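Local coordinates for protein carbohydrate deacetylase (Enterococcus faecalis, PDB 2I5I) that probably catalyses the deacetylation of acetylated carbohydrates, a magnesium-dependent step in the breakdown of oligosaccharides, at residues 136-141 / 165-170; 153-158 / 169-174; 175-180 / 256-261; 105-110 / 145-150. All coordinates share one frame; numbering follows the deposited sequence.

Contact 1: 136-141 / 165-170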
loop_
_atom_site.group_PDB
_atom_site.type_symbol
_atom_site.label_atom_id
_atom_site.label_comp_id
_atom_site.label_asym_id
_atom_site.label_seq_id
_atom_site.Cartn_x
_atom_site.Cartn_y
_atom_site.Cartn_z
ATOM N N LYS A 136 32.922 24.688 3.896
ATOM C CA LYS A 136 33.264 25.986 4.474
ATOM C C LYS A 136 34.783 26.185 4.558
ATOM O O LYS A 136 35.275 27.310 4.444
ATOM C CB LYS A 136 32.675 26.111 5.873
ATOM C CG LYS A 136 32.997 27.401 6.616
ATOM C CD LYS A 136 32.775 28.625 5.751
ATOM C CE LYS A 136 32.110 29.764 6.515
ATOM N NZ LYS A 136 31.596 30.772 5.526
ATOM N N ASN A 137 35.467 25.079 4.769
ATOM C CA ASN A 137 36.911 24.979 4.850
ATOM C C ASN A 137 37.320 23.512 4.752
ATOM O O ASN A 137 36.518 22.592 4.947
ATOM C CB ASN A 137 37.463 25.627 6.122
ATOM C CG ASN A 137 37.173 24.932 7.412
ATOM O OD1 ASN A 137 37.173 23.707 7.537
ATOM N ND2 ASN A 137 36.904 25.688 8.472
ATOM N N LYS A 138 38.581 23.277 4.446
ATOM C CA LYS A 138 39.140 21.967 4.181
ATOM C C LYS A 138 39.081 20.993 5.341
ATOM O O LYS A 138 39.069 19.779 5.114
ATOM C CB LYS A 138 40.612 22.174 3.752
ATOM C CG LYS A 138 40.758 22.346 2.249
ATOM C CD LYS A 138 41.832 23.352 1.895
ATOM C CE LYS A 138 41.886 23.734 0.428
ATOM N NZ LYS A 138 43.290 23.618 -0.069
ATOM N N LYS A 139 39.062 21.520 6.561
ATOM C CA LYS A 139 39.030 20.729 7.767
ATOM C C LYS A 139 37.647 20.101 7.963
ATOM O O LYS A 139 37.515 18.933 8.304
ATOM C CB LYS A 139 39.313 21.570 9.009
ATOM C CG LYS A 139 40.724 22.098 9.158
ATOM C CD LYS A 139 40.700 23.498 9.755
ATOM N N LEU A 140 36.626 20.937 7.770
ATOM C CA LEU A 140 35.245 20.443 7.806
ATOM C C LEU A 140 35.021 19.451 6.670
ATOM O O LEU A 140 34.559 18.334 6.891
ATOM C CB LEU A 140 34.274 21.620 7.771
ATOM C CG LEU A 140 34.121 22.377 9.101
ATOM C CD1 LEU A 140 33.357 23.686 8.947
ATOM C CD2 LEU A 140 33.425 21.510 10.137
ATOM N N LEU A 141 35.351 19.825 5.442
ATOM C CA LEU A 141 35.402 18.903 4.321
ATOM C C LEU A 141 36.063 17.575 4.642
ATOM O O LEU A 141 35.595 16.484 4.320
ATOM C CB LEU A 141 36.225 19.527 3.174
ATOM C CG LEU A 141 36.275 18.722 1.879
ATOM C CD1 LEU A 141 34.879 18.272 1.463
ATOM C CD2 LEU A 141 36.928 19.539 0.769
ATOM N N LYS A 165 38.508 25.387 -5.772
ATOM C CA LYS A 165 38.531 24.283 -6.726
ATOM C C LYS A 165 39.454 23.163 -6.257
ATOM O O LYS A 165 39.251 21.996 -6.599
ATOM C CB LYS A 165 38.951 24.792 -8.105
ATOM N N ASP A 166 40.461 23.523 -5.457
ATOM C CA ASP A 166 41.420 22.525 -4.998
ATOM C C ASP A 166 40.821 21.601 -3.947
ATOM O O ASP A 166 41.433 20.633 -3.494
ATOM C CB ASP A 166 42.680 23.222 -4.508
ATOM C CG ASP A 166 42.605 23.910 -3.170
ATOM O OD1 ASP A 166 41.531 24.404 -2.772
ATOM O OD2 ASP A 166 43.668 23.964 -2.504
ATOM N N TYR A 167 39.586 21.879 -3.538
ATOM C CA TYR A 167 38.928 20.970 -2.584
ATOM C C TYR A 167 38.839 19.560 -3.157
ATOM O O TYR A 167 39.002 18.549 -2.480
ATOM C CB TYR A 167 37.532 21.480 -2.260
ATOM C CG TYR A 167 37.385 22.547 -1.209
ATOM C CD1 TYR A 167 38.428 23.025 -0.435
ATOM C CD2 TYR A 167 36.125 23.103 -0.976
ATOM C CE1 TYR A 167 38.240 24.010 0.519
ATOM C CE2 TYR A 167 35.924 24.082 -0.023
ATOM C CZ TYR A 167 36.985 24.535 0.731
ATOM O OH TYR A 167 36.807 25.508 1.685
ATOM N N LEU A 168 38.556 19.515 -4.459
ATOM C CA LEU A 168 38.262 18.236 -5.096
ATOM C C LEU A 168 39.473 17.341 -5.158
ATOM O O LEU A 168 39.373 16.110 -5.241
ATOM C CB LEU A 168 37.672 18.473 -6.493
ATOM C CG LEU A 168 36.136 18.246 -6.462
ATOM C CD1 LEU A 168 35.478 19.490 -5.892
ATOM C CD2 LEU A 168 35.599 17.881 -7.832
ATOM N N GLU A 169 40.670 17.930 -5.059
ATOM C CA GLU A 169 41.825 17.008 -5.085
ATOM C C GLU A 169 41.842 16.119 -3.845
ATOM O O GLU A 169 42.577 15.129 -3.773
ATOM C CB GLU A 169 43.140 17.731 -5.275
ATOM C CG GLU A 169 43.457 19.014 -4.543
ATOM C CD GLU A 169 44.504 19.804 -5.295
ATOM O OE1 GLU A 169 44.351 19.973 -6.523
ATOM O OE2 GLU A 169 45.482 20.260 -4.662
ATOM N N LEU A 170 41.079 16.455 -2.815
ATOM C CA LEU A 170 41.021 15.700 -1.595
ATOM C C LEU A 170 40.040 14.538 -1.628
ATOM O O LEU A 170 40.080 13.714 -0.715
ATOM C CB LEU A 170 40.583 16.572 -0.405
ATOM C CG LEU A 170 41.210 17.977 -0.399
ATOM C CD1 LEU A 170 40.667 18.794 0.756
ATOM C CD2 LEU A 170 42.728 17.851 -0.375
#

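Contact 2: 153-158 / 169-174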
loop_
_atom_site.group_PDB
_atom_site.type_symbol
_atom_site.label_atom_id
_atom_site.label_comp_id
_atom_site.label_asym_id
_atom_site.label_seq_id
_atom_site.Cartn_x
_atom_site.Cartn_y
_atom_site.Cartn_z
ATOM N N LEU A 153 29.855 6.150 0.861
ATOM C CA LEU A 153 28.877 6.983 0.186
ATOM C C LEU A 153 29.550 8.105 -0.586
ATOM O O LEU A 153 30.528 8.653 -0.064
ATOM C CB LEU A 153 27.945 7.644 1.212
ATOM C CG LEU A 153 27.137 6.642 2.038
ATOM C CD1 LEU A 153 26.528 7.346 3.237
ATOM C CD2 LEU A 153 26.092 5.966 1.164
ATOM N N PRO A 154 29.038 8.407 -1.770
ATOM C CA PRO A 154 29.532 9.560 -2.523
ATOM C C PRO A 154 29.089 10.830 -1.790
ATOM O O PRO A 154 28.121 10.800 -1.017
ATOM C CB PRO A 154 28.863 9.446 -3.881
ATOM C CG PRO A 154 27.648 8.618 -3.615
ATOM C CD PRO A 154 27.983 7.684 -2.496
ATOM N N LEU A 155 29.804 11.905 -2.054
ATOM C CA LEU A 155 29.657 13.159 -1.346
ATOM C C LEU A 155 29.511 14.320 -2.306
ATOM O O LEU A 155 30.239 14.386 -3.306
ATOM C CB LEU A 155 30.914 13.373 -0.478
ATOM C CG LEU A 155 31.044 14.713 0.211
ATOM C CD1 LEU A 155 29.944 14.863 1.273
ATOM C CD2 LEU A 155 32.399 14.892 0.879
ATOM N N ARG A 156 28.607 15.243 -2.010
ATOM C CA ARG A 156 28.389 16.403 -2.842
ATOM C C ARG A 156 29.711 17.163 -3.068
ATOM O O ARG A 156 30.454 17.337 -2.100
ATOM C CB ARG A 156 27.381 17.363 -2.190
ATOM C CG ARG A 156 27.286 18.691 -2.916
ATOM C CD ARG A 156 26.256 19.588 -2.240
ATOM N NE ARG A 156 24.925 19.312 -2.796
ATOM C CZ ARG A 156 23.825 19.937 -2.365
ATOM N NH1 ARG A 156 23.899 20.830 -1.400
ATOM N NH2 ARG A 156 22.628 19.673 -2.893
ATOM N N ASN A 157 29.928 17.604 -4.292
ATOM C CA ASN A 157 31.095 18.446 -4.600
ATOM C C ASN A 157 30.990 19.730 -3.793
ATOM O O ASN A 157 30.064 20.529 -3.957
ATOM C CB ASN A 157 31.146 18.673 -6.093
ATOM C CG ASN A 157 32.187 19.636 -6.602
ATOM O OD1 ASN A 157 32.598 20.570 -5.914
ATOM N ND2 ASN A 157 32.584 19.371 -7.844
ATOM N N ALA A 158 31.968 19.954 -2.926
ATOM C CA ALA A 158 31.958 21.109 -2.050
ATOM C C ALA A 158 32.413 22.428 -2.638
ATOM O O ALA A 158 32.300 23.462 -1.944
ATOM C CB ALA A 158 32.861 20.763 -0.851
ATOM N N GLU A 169 40.670 17.930 -5.059
ATOM C CA GLU A 169 41.825 17.008 -5.085
ATOM C C GLU A 169 41.842 16.119 -3.845
ATOM O O GLU A 169 42.577 15.129 -3.773
ATOM C CB GLU A 169 43.140 17.731 -5.275
ATOM C CG GLU A 169 43.457 19.014 -4.543
ATOM C CD GLU A 169 44.504 19.804 -5.295
ATOM O OE1 GLU A 169 44.351 19.973 -6.523
ATOM O OE2 GLU A 169 45.482 20.260 -4.662
ATOM N N LEU A 170 41.079 16.455 -2.815
ATOM C CA LEU A 170 41.021 15.700 -1.595
ATOM C C LEU A 170 40.040 14.538 -1.628
ATOM O O LEU A 170 40.080 13.714 -0.715
ATOM C CB LEU A 170 40.583 16.572 -0.405
ATOM C CG LEU A 170 41.210 17.977 -0.399
ATOM C CD1 LEU A 170 40.667 18.794 0.756
ATOM C CD2 LEU A 170 42.728 17.851 -0.375
ATOM N N TYR A 171 39.181 14.523 -2.646
ATOM C CA TYR A 171 38.132 13.500 -2.652
ATOM C C TYR A 171 38.675 12.102 -2.915
ATOM O O TYR A 171 38.348 11.160 -2.196
ATOM C CB TYR A 171 37.067 13.842 -3.712
ATOM C CG TYR A 171 36.024 14.842 -3.234
ATOM C CD1 TYR A 171 36.382 16.138 -2.904
ATOM C CD2 TYR A 171 34.690 14.458 -3.116
ATOM C CE1 TYR A 171 35.441 17.051 -2.465
ATOM C CE2 TYR A 171 33.730 15.361 -2.678
ATOM C CZ TYR A 171 34.117 16.643 -2.360
ATOM O OH TYR A 171 33.206 17.568 -1.925
ATOM N N GLN A 172 39.479 11.965 -3.967
ATOM C CA GLN A 172 40.166 10.705 -4.270
ATOM C C GLN A 172 39.212 9.543 -4.489
ATOM O O GLN A 172 38.598 9.504 -5.563
ATOM C CB GLN A 172 41.181 10.451 -3.142
ATOM C CG GLN A 172 42.347 11.420 -3.299
ATOM C CD GLN A 172 43.213 11.634 -2.085
ATOM O OE1 GLN A 172 43.289 10.856 -1.142
ATOM N NE2 GLN A 172 43.921 12.767 -2.121
ATOM N N ASP A 173 39.108 8.631 -3.541
ATOM C CA ASP A 173 38.241 7.474 -3.607
ATOM C C ASP A 173 36.761 7.833 -3.414
ATOM O O ASP A 173 35.895 7.047 -3.820
ATOM C CB ASP A 173 38.633 6.445 -2.550
ATOM C CG ASP A 173 38.704 6.979 -1.134
ATOM O OD1 ASP A 173 38.859 8.192 -0.916
ATOM O OD2 ASP A 173 38.615 6.160 -0.192
ATOM N N VAL A 174 36.502 8.964 -2.787
ATOM C CA VAL A 174 35.127 9.427 -2.569
ATOM C C VAL A 174 34.543 10.082 -3.820
ATOM O O VAL A 174 34.919 11.153 -4.291
ATOM C CB VAL A 174 35.031 10.409 -1.398
ATOM C CG1 VAL A 174 33.586 10.872 -1.216
ATOM C CG2 VAL A 174 35.531 9.801 -0.096
#

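Contact 3: 175-180 / 256-261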
loop_
_atom_site.group_PDB
_atom_site.type_symbol
_atom_site.label_atom_id
_atom_site.label_comp_id
_atom_site.label_asym_id
_atom_site.label_seq_id
_atom_site.Cartn_x
_atom_site.Cartn_y
_atom_site.Cartn_z
ATOM N N ARG A 175 33.549 9.421 -4.410
ATOM C CA ARG A 175 32.944 9.879 -5.649
ATOM C C ARG A 175 32.098 11.134 -5.498
ATOM O O ARG A 175 31.498 11.338 -4.435
ATOM C CB ARG A 175 32.099 8.709 -6.186
ATOM C CG ARG A 175 32.986 7.564 -6.662
ATOM C CD ARG A 175 32.264 6.502 -7.457
ATOM N NE ARG A 175 32.062 6.861 -8.858
ATOM C CZ ARG A 175 31.274 6.196 -9.689
ATOM N NH1 ARG A 175 30.612 5.134 -9.266
ATOM N NH2 ARG A 175 31.184 6.634 -10.933
ATOM N N THR A 176 32.048 11.961 -6.543
ATOM C CA THR A 176 31.383 13.256 -6.439
ATOM C C THR A 176 31.073 13.767 -7.828
ATOM O O THR A 176 31.763 13.411 -8.800
ATOM C CB THR A 176 32.261 14.258 -5.666
ATOM O OG1 THR A 176 31.602 15.506 -5.453
ATOM C CG2 THR A 176 33.514 14.579 -6.499
ATOM N N PRO A 177 30.028 14.571 -7.988
ATOM C CA PRO A 177 29.817 15.222 -9.286
ATOM C C PRO A 177 31.022 16.069 -9.685
ATOM O O PRO A 177 31.731 16.651 -8.857
ATOM C CB PRO A 177 28.604 16.111 -9.042
ATOM C CG PRO A 177 27.901 15.512 -7.866
ATOM C CD PRO A 177 28.965 14.878 -7.013
ATOM N N ASP A 178 31.241 16.117 -11.000
ATOM C CA ASP A 178 32.355 16.916 -11.523
ATOM C C ASP A 178 32.135 18.398 -11.309
ATOM O O ASP A 178 33.089 19.160 -11.178
ATOM C CB ASP A 178 32.531 16.581 -13.014
ATOM C CG ASP A 178 32.830 15.093 -13.154
ATOM O OD1 ASP A 178 33.620 14.584 -12.324
ATOM O OD2 ASP A 178 32.280 14.438 -14.056
ATOM N N GLU A 179 30.864 18.823 -11.285
ATOM C CA GLU A 179 30.573 20.240 -11.087
ATOM C C GLU A 179 29.357 20.465 -10.189
ATOM O O GLU A 179 28.358 19.786 -10.415
ATOM C CB GLU A 179 30.334 20.909 -12.445
HETATM N N MSE A 180 29.455 21.365 -9.228
HETATM C CA MSE A 180 28.387 21.858 -8.376
HETATM C C MSE A 180 27.828 23.133 -8.996
HETATM O O MSE A 180 28.490 24.170 -8.991
HETATM C CB MSE A 180 28.874 22.097 -6.946
HETATM C CG MSE A 180 27.826 22.623 -5.980
HETATM SE SE MSE A 180 26.646 21.347 -5.459
HETATM C CE MSE A 180 25.181 21.912 -6.304
ATOM N N ALA A 256 19.725 12.061 -13.685
ATOM C CA ALA A 256 20.239 11.007 -12.840
ATOM C C ALA A 256 20.180 11.308 -11.358
ATOM O O ALA A 256 19.754 12.367 -10.903
ATOM C CB ALA A 256 21.700 10.774 -13.259
ATOM N N ASN A 257 20.664 10.350 -10.572
ATOM C CA ASN A 257 20.721 10.491 -9.120
ATOM C C ASN A 257 22.077 9.974 -8.646
ATOM O O ASN A 257 22.867 9.602 -9.527
ATOM C CB ASN A 257 19.562 9.774 -8.430
ATOM C CG ASN A 257 19.452 8.315 -8.811
ATOM O OD1 ASN A 257 20.450 7.585 -8.837
ATOM N ND2 ASN A 257 18.220 7.912 -9.106
ATOM N N TYR A 258 22.351 9.997 -7.353
ATOM C CA TYR A 258 23.677 9.573 -6.876
ATOM C C TYR A 258 23.897 8.077 -6.956
ATOM O O TYR A 258 24.986 7.598 -6.604
ATOM C CB TYR A 258 23.938 10.070 -5.447
ATOM C CG TYR A 258 24.541 11.452 -5.329
ATOM C CD1 TYR A 258 23.805 12.612 -5.463
ATOM C CD2 TYR A 258 25.901 11.621 -5.065
ATOM C CE1 TYR A 258 24.341 13.886 -5.359
ATOM C CE2 TYR A 258 26.448 12.879 -4.953
ATOM C CZ TYR A 258 25.698 14.020 -5.093
ATOM O OH TYR A 258 26.279 15.252 -4.968
ATOM N N GLU A 259 22.954 7.253 -7.410
ATOM C CA GLU A 259 23.217 5.860 -7.722
ATOM C C GLU A 259 24.279 5.768 -8.829
ATOM O O GLU A 259 24.956 4.755 -8.978
ATOM C CB GLU A 259 21.973 5.104 -8.212
ATOM C CG GLU A 259 20.925 4.790 -7.160
ATOM C CD GLU A 259 21.440 3.953 -6.003
ATOM O OE1 GLU A 259 22.361 3.116 -6.188
ATOM O OE2 GLU A 259 20.924 4.131 -4.874
ATOM N N SER A 260 24.432 6.818 -9.614
ATOM C CA SER A 260 25.391 6.928 -10.697
ATOM C C SER A 260 26.820 7.122 -10.171
ATOM O O SER A 260 27.785 7.049 -10.941
ATOM C CB SER A 260 25.052 8.098 -11.615
ATOM O OG SER A 260 25.311 9.336 -10.969
ATOM N N LEU A 261 26.931 7.348 -8.872
ATOM C CA LEU A 261 28.176 7.576 -8.161
ATOM C C LEU A 261 28.389 6.636 -6.983
ATOM O O LEU A 261 29.167 6.939 -6.080
ATOM C CB LEU A 261 28.226 9.017 -7.632
ATOM C CG LEU A 261 28.262 10.125 -8.689
ATOM C CD1 LEU A 261 28.097 11.483 -8.021
ATOM C CD2 LEU A 261 29.541 10.042 -9.515
HETATM O O HOH W 1 28.932 3.980 -11.378
#

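Contact 4: 105-110 / 145-150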
loop_
_atom_site.group_PDB
_atom_site.type_symbol
_atom_site.label_atom_id
_atom_site.label_comp_id
_atom_site.label_asym_id
_atom_site.label_seq_id
_atom_site.Cartn_x
_atom_site.Cartn_y
_atom_site.Cartn_z
ATOM N N GLU A 105 34.199 16.559 17.611
ATOM C CA GLU A 105 32.773 16.629 17.934
ATOM C C GLU A 105 31.951 16.660 16.644
ATOM O O GLU A 105 30.910 16.013 16.604
ATOM C CB GLU A 105 32.468 17.834 18.807
ATOM C CG GLU A 105 33.090 17.736 20.189
ATOM C CD GLU A 105 32.838 18.938 21.057
ATOM O OE1 GLU A 105 32.099 19.856 20.648
ATOM O OE2 GLU A 105 33.396 18.970 22.173
ATOM N N VAL A 106 32.422 17.386 15.639
ATOM C CA VAL A 106 31.718 17.440 14.355
ATOM C C VAL A 106 31.650 16.036 13.761
ATOM O O VAL A 106 30.631 15.567 13.260
ATOM C CB VAL A 106 32.371 18.419 13.377
ATOM C CG1 VAL A 106 31.596 18.475 12.054
ATOM C CG2 VAL A 106 32.451 19.814 13.984
ATOM N N TYR A 107 32.765 15.333 13.815
ATOM C CA TYR A 107 32.791 13.946 13.362
ATOM C C TYR A 107 31.732 13.079 14.055
ATOM O O TYR A 107 30.968 12.433 13.437
ATOM C CB TYR A 107 34.173 13.313 13.549
ATOM C CG TYR A 107 34.321 11.906 13.005
ATOM C CD1 TYR A 107 34.036 10.823 13.770
ATOM C CD2 TYR A 107 34.782 11.685 11.740
ATOM C CE1 TYR A 107 34.160 9.567 13.283
ATOM C CE2 TYR A 107 34.933 10.449 11.254
ATOM C CZ TYR A 107 34.613 9.381 12.017
ATOM O OH TYR A 107 34.779 8.131 11.523
ATOM N N ASN A 108 31.714 13.107 15.361
ATOM C CA ASN A 108 30.809 12.283 16.151
ATOM C C ASN A 108 29.352 12.640 15.868
ATOM O O ASN A 108 28.492 11.778 15.717
ATOM C CB ASN A 108 31.091 12.419 17.646
ATOM C CG ASN A 108 32.472 11.881 17.998
ATOM O OD1 ASN A 108 32.938 10.937 17.346
ATOM N ND2 ASN A 108 33.122 12.458 18.999
ATOM N N GLU A 109 29.108 13.947 15.830
ATOM C CA GLU A 109 27.727 14.383 15.586
ATOM C C GLU A 109 27.276 13.989 14.183
ATOM O O GLU A 109 26.161 13.479 14.001
ATOM C CB GLU A 109 27.600 15.893 15.807
ATOM C CG GLU A 109 26.278 16.476 15.319
ATOM C CD GLU A 109 25.061 15.940 16.036
ATOM O OE1 GLU A 109 25.197 15.435 17.169
ATOM O OE2 GLU A 109 23.938 16.069 15.483
ATOM N N TRP A 110 28.119 14.212 13.172
ATOM C CA TRP A 110 27.690 13.836 11.814
ATOM C C TRP A 110 27.535 12.335 11.690
ATOM O O TRP A 110 26.631 11.813 11.023
ATOM C CB TRP A 110 28.665 14.439 10.801
ATOM C CG TRP A 110 28.415 15.897 10.541
ATOM C CD1 TRP A 110 27.420 16.700 11.032
ATOM C CD2 TRP A 110 29.213 16.730 9.688
ATOM N NE1 TRP A 110 27.565 17.974 10.529
ATOM C CE2 TRP A 110 28.656 18.029 9.703
ATOM C CE3 TRP A 110 30.349 16.497 8.918
ATOM C CZ2 TRP A 110 29.217 19.070 8.965
ATOM C CZ3 TRP A 110 30.900 17.539 8.189
ATOM C CH2 TRP A 110 30.344 18.819 8.211
ATOM N N LEU A 145 34.597 13.828 4.275
ATOM C CA LEU A 145 35.200 12.781 3.455
ATOM C C LEU A 145 35.504 11.546 4.272
ATOM O O LEU A 145 35.345 10.399 3.831
ATOM C CB LEU A 145 36.485 13.277 2.771
ATOM C CG LEU A 145 36.204 14.302 1.652
ATOM C CD1 LEU A 145 37.401 15.224 1.483
ATOM C CD2 LEU A 145 35.819 13.603 0.368
ATOM N N ALA A 146 35.924 11.757 5.529
ATOM C CA ALA A 146 36.186 10.626 6.407
ATOM C C ALA A 146 34.907 9.812 6.625
ATOM O O ALA A 146 34.958 8.584 6.617
ATOM C CB ALA A 146 36.775 11.076 7.733
ATOM N N LEU A 147 33.759 10.471 6.804
ATOM C CA LEU A 147 32.511 9.698 6.997
ATOM C C LEU A 147 32.022 9.089 5.688
ATOM O O LEU A 147 31.392 8.018 5.643
ATOM C CB LEU A 147 31.496 10.618 7.675
ATOM C CG LEU A 147 31.786 10.920 9.158
ATOM C CD1 LEU A 147 31.153 12.223 9.608
ATOM C CD2 LEU A 147 31.342 9.744 9.997
ATOM N N ALA A 148 32.313 9.719 4.566
ATOM C CA ALA A 148 32.008 9.194 3.242
ATOM C C ALA A 148 32.728 7.855 3.050
ATOM O O ALA A 148 32.157 6.889 2.542
ATOM C CB ALA A 148 32.388 10.146 2.126
ATOM N N ARG A 149 34.004 7.846 3.486
ATOM C CA ARG A 149 34.784 6.606 3.325
ATOM C C ARG A 149 34.265 5.539 4.278
ATOM O O ARG A 149 34.152 4.380 3.887
ATOM C CB ARG A 149 36.288 6.862 3.508
ATOM C CG ARG A 149 36.812 7.987 2.648
ATOM C CD ARG A 149 38.262 8.372 2.899
ATOM N NE ARG A 149 38.706 9.177 1.766
ATOM C CZ ARG A 149 39.200 10.390 1.712
ATOM N NH1 ARG A 149 39.394 11.121 2.803
ATOM N NH2 ARG A 149 39.515 10.896 0.526
ATOM N N LYS A 150 33.921 5.925 5.496
ATOM C CA LYS A 150 33.468 5.040 6.554
ATOM C C LYS A 150 32.145 4.375 6.170
ATOM O O LYS A 150 31.971 3.186 6.453
ATOM C CB LYS A 150 33.307 5.777 7.877
ATOM C CG LYS A 150 32.731 4.924 8.990
ATOM C CD LYS A 150 32.245 5.796 10.141
ATOM C CE LYS A 150 31.861 4.965 11.351
ATOM N NZ LYS A 150 32.052 5.716 12.627
#

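Contact 1: 136-141 / 165-170
The phenol ring of Tyr167 is the flat group at the middle of this contact, and Lys138 reaches it in plane, its CE lying at the ring edge beside CD1 and CE1. The other neighbours come in obliquely: Lys138 CG lies 3.5 Å from Tyr167 CE1, Leu141 CD2 packs 3.6 Å from Tyr167 CG, and Asn137 CA sits by the hydroxyl. The ring thus packs against the capped N-terminus of helix 138-151, the helix of the YdjC-type deacetylase fold that follows strand 127-129. Asn137 is the N-cap. Its OD1 takes a nearly straight bond from Leu140 N at 2.8 Å and a weak one from Lys139 N, while its ND2 is hydrogen-bonded to Glu98. Leu141, with CG anti to its backbone N (chi1 -175°), sends CD2 against the root of the ring and within 3.8 Å of Leu170 CD1, so that one methyl joins Tyr167 to Leu170. The hydroxyl of Tyr167 is hydrogen-bonded to Gly135 O, just ahead of the cap, which fixes the far end of the ring. The aliphatic part of Lys138 borders this apolar patch, crossing the ring obliquely past its CD1-CE1 edge, and bends at chi2 and chi4 carry the amine to Asp166. There Lys138 NZ closes a very short salt bridge of 2.5 Å to Asp166 OD2, which it meets from above the carboxylate plane, 36° out of it.

Contact 2: 153-158 / 169-174
One hydrogen bond spans the two segments. Tyr171 OH donates to Arg156 O at 2.8 Å, lying in the carbonyl plane on a lone pair, with a C=O...O angle of 131°. The same carbonyl also accepts from His134 NE2, so two side chains hold this buried oxygen.

Apolar contacts lie along the CE2 side of the tyrosine ring. Leu155 has its CG anti to the backbone N (chi1 172°); its side chain crosses that of Tyr171 at about a right angle and brings CD2 to 3.8 Å from Tyr171 CE2. Its CB meets Val174 CG1 at 3.7 Å, so Leu155 packs against both ends of the 171-174 turn. At the tip of the ring, Ala158 CB packs 3.4 Å from Tyr171 OH.

Backbone bonding shapes that turn. Val174 N bonds to Tyr171 O at 2.9 Å, closing a type II' beta turn that places both Tyr171 and Val174 against segment 153-158, while Gln172 and Asp173 at its corners stay exposed. Among the charged groups, Arg156 points the other way, into salt bridges with Asp12 and Glu210.

Segment 153-158 shares backbone hydrogen bonds with Ile127 on one hand and Arg175 on the other. It thereby bridges strand 127-129 and the approach to strand 179-181, an arrangement consistent with the curled, barrel-like parallel sheet of a YdjC deacetylase, with Arg156 about 8 Å by side chain from His130, the predicted magnesium ligand.

Contact 3: 175-180 / 256-261
Leu261 has its CG anti to the carbonyl carbon (chi1 -65°) and its chain then extended, which carries CD1 across to Pro177. Arg175 also starts with CG beside its backbone N, but bends at chi3 (81°), so that its guanidinium folds back over the Leu261 backbone. These groups join the loop entering strand 179-181 to the 3-10 turn 258-260 that follows strand 254-256. An Asx turn opens this C-terminal segment: Asn257 OD1 accepts a hydrogen bond from Glu259 N on a lone pair at 2.9 Å.

Leu261 carries most of the packing. Its CD1 sits 3.6 Å from Pro177 CD, the two side chains crossing at about a right angle. Pro177 is held from a second direction by Tyr258, whose OH is 3.3 Å from Pro177 CG. That hydroxyl finds its polar partner in Glu210 of strand 208-213, and the ring stacks with His126, so Tyr258 ties the turn into the sheet.

Leu261 CA stands over one face of the Arg175 guanidinium, offset toward the rim, while Arg175 CD approaches Leu261 O at 3.4 Å. Arg175 NH1 is hydrogen-bonded to Ala262 O, and it also gives a bond of 2.9 Å to a water lying in the guanidinium plane. The water in turn makes a weak bond to Ser260 O. From within the turn, Glu259 reaches Arg123 of the second subunit in a salt bridge. Asn257 O, just ahead of the turn, accepts twice from one residue, from Ser260 N and, at 2.9 Å, from Ser260 OG.

Contact 4: 105-110 / 145-150
Lys150 NZ is gripped by two carboxylates, Asp111 OD1 of its own chain and Glu207 OE2 of the third subunit, so this amine helps join helix 138-151 both to helix 103-117 and to a neighbouring copy. On its way there the extended lysine chain passes the tip of Tyr107, with Lys150 CD 3.7 Å from Tyr107 OH.

The rest of the contact is apolar. Tyr107, its CG anti to the backbone N (chi1 -175°), brings the end of its ring to the other helix and presents one face to Leu147. Leu147 CD2 makes a CH-pi contact there, 4.1 Å from the ring centroid. Ala146 CB meets the same ring differently, at its edge and near its plane, 4.0 Å from Tyr107 CE2. The second branch of Leu147 goes to the tryptophan, CD1 packing 3.5 Å from Trp110 CB and lying near the indole plane. Leu147 thus fits its two methyls between residues one helical turn apart. Within the first helix, Val106 CG1 stands over the centre of one face of the Trp110 ring. The Trp110 side chain is about 8 Å from that of His130, the predicted magnesium ligand.

The segment axes approach to 10.6 Å and cross at -40°, so the helices run roughly the same way. Helix 103-117 lies in the connection between the adjacent parallel strands 60-65 and 127-129, and helix 138-151 follows the second of these. The pair are therefore successive helices packed outside the sheet.

The chain opens contact 4 first, then contact 1 before 4 closes, then contact 2 before 1 closes; contact 3 comes last. Helix 138-151 serves contacts 1 and 4, whose centres lie 14 Å apart: its start meets the 165-170 loop and later turns meet helix 103-117. Contacts 1 and 2, centres 9 Å apart, share Glu169 and Leu170, so the loop before strand 179-181 folds back on that helix and on its own beginning. Contact 2 passes on to contact 3, centres 10 Å apart, through a probable backbone hydrogen bond between Leu155 and Arg175. Contacts 3 and 4, centres 20 Å apart, do not touch. Together they bind outer helices, loop and C-terminal turn around one curled sheet.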